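Local coordinates for cellulose binding domain-containing protein (Clostridium clariflavum, PDB 4B96) that probably binds cellulose through this calcium-containing family 3b carbohydrate-binding module, one part of a longer membrane protein of a biomass-sensing system, at residues 94-97 / 98-101. Sequence-based numbering, arbitrary orientation.
Sequences SIPP and GDAA
P96 and D99 meet across a tight local reversal that carries the chain from the short strand 94-95 into strand 100-109, at the periphery of the module and away from its calcium site. The turn is closed by one backbone hydrogen bond, D99 N to P96 O at 2.8 Å, the donor nitrogen standing above the carbonyl plane, 37° out of it. Beside this bond the two side chains run alongside each other in the same direction, D99 CB packing 3.9 Å from P96 CB. P96 to D99 form a type II beta turn: P97, its phi restricted by the ring, holds the second position, and G98 takes the third with a positive phi of 84°, where a CB would collide with the preceding carbonyl oxygen. I95 joins the two arms by separate branches: I95 CG2, anti to the backbone N, rests 3.6 Å from D99 O, while I95 CD1, at the end of the CG1 branch, meets A101 CB at 3.7 Å. D99 OD1 accepts a weak hydrogen bond from A100 N, the amide that follows it. N29, at the end of strand 20-29, bonds to both arms: ND2 to I95 O, and its backbone to G98 and D99.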
loop_
_atom_site.group_PDB
_atom_site.type_symbol
_atom_site.label_atom_id
_atom_site.label_comp_id
_atom_site.label_asym_id
_atom_site.label_seq_id
_atom_site.Cartn_x
_atom_site.Cartn_y
_atom_site.Cartn_z
ATOM N N SER A 94 13.740 4.513 18.342
ATOM C CA SER A 94 14.075 3.205 17.822
ATOM C C SER A 94 12.936 2.266 18.227
ATOM O O SER A 94 12.662 2.120 19.420
ATOM C CB SER A 94 15.408 2.779 18.449
ATOM O OG SER A 94 15.808 1.522 17.943
ATOM N N ILE A 95 12.222 1.655 17.270
ATOM C CA ILE A 95 11.102 0.817 17.686
ATOM C C ILE A 95 11.553 -0.606 17.917
ATOM O O ILE A 95 12.032 -1.234 17.002
ATOM C CB ILE A 95 9.961 0.753 16.648
ATOM C CG1 ILE A 95 9.649 2.145 16.082
ATOM C CG2 ILE A 95 8.694 0.109 17.285
ATOM C CD1 ILE A 95 8.442 2.140 15.058
ATOM N N PRO A 96 11.363 -1.125 19.148
ATOM C CA PRO A 96 11.723 -2.516 19.414
ATOM C C PRO A 96 10.825 -3.477 18.618
ATOM O O PRO A 96 9.639 -3.215 18.426
ATOM C CB PRO A 96 11.445 -2.676 20.916
ATOM C CG PRO A 96 11.560 -1.263 21.478
ATOM C CD PRO A 96 10.958 -0.395 20.362
ATOM N N PRO A 97 11.400 -4.591 18.179
ATOM C CA PRO A 97 10.612 -5.665 17.563
ATOM C C PRO A 97 9.416 -6.066 18.453
ATOM O O PRO A 97 9.609 -6.306 19.661
ATOM C CB PRO A 97 11.592 -6.836 17.473
ATOM C CG PRO A 97 12.891 -6.372 17.914
ATOM C CD PRO A 97 12.811 -4.947 18.395
ATOM N N GLY A 98 8.222 -6.144 17.857
ATOM C CA GLY A 98 7.050 -6.537 18.608
ATOM C C GLY A 98 6.461 -5.318 19.328
ATOM O O GLY A 98 5.476 -5.418 20.037
ATOM N N ASP A 99 7.084 -4.155 19.195
ATOM C CA ASP A 99 6.510 -2.984 19.845
ATOM C C ASP A 99 6.015 -1.990 18.799
ATOM O O ASP A 99 5.997 -2.292 17.591
ATOM C CB ASP A 99 7.549 -2.321 20.726
ATOM C CG ASP A 99 6.930 -1.633 21.954
ATOM O OD1 ASP A 99 5.706 -1.197 21.954
ATOM O OD2 ASP A 99 7.703 -1.554 22.953
ATOM N N ALA A 100 5.601 -0.814 19.250
ATOM C CA ALA A 100 5.019 0.177 18.337
ATOM C C ALA A 100 5.432 1.573 18.786
ATOM O O ALA A 100 5.714 1.763 19.968
ATOM C CB ALA A 100 3.508 0.055 18.316
ATOM N N ALA A 101 5.502 2.532 17.854
ATOM C CA ALA A 101 5.749 3.934 18.217
ATOM C C ALA A 101 4.371 4.603 18.134
ATOM O O ALA A 101 3.700 4.517 17.075
ATOM C CB ALA A 101 6.676 4.595 17.181
#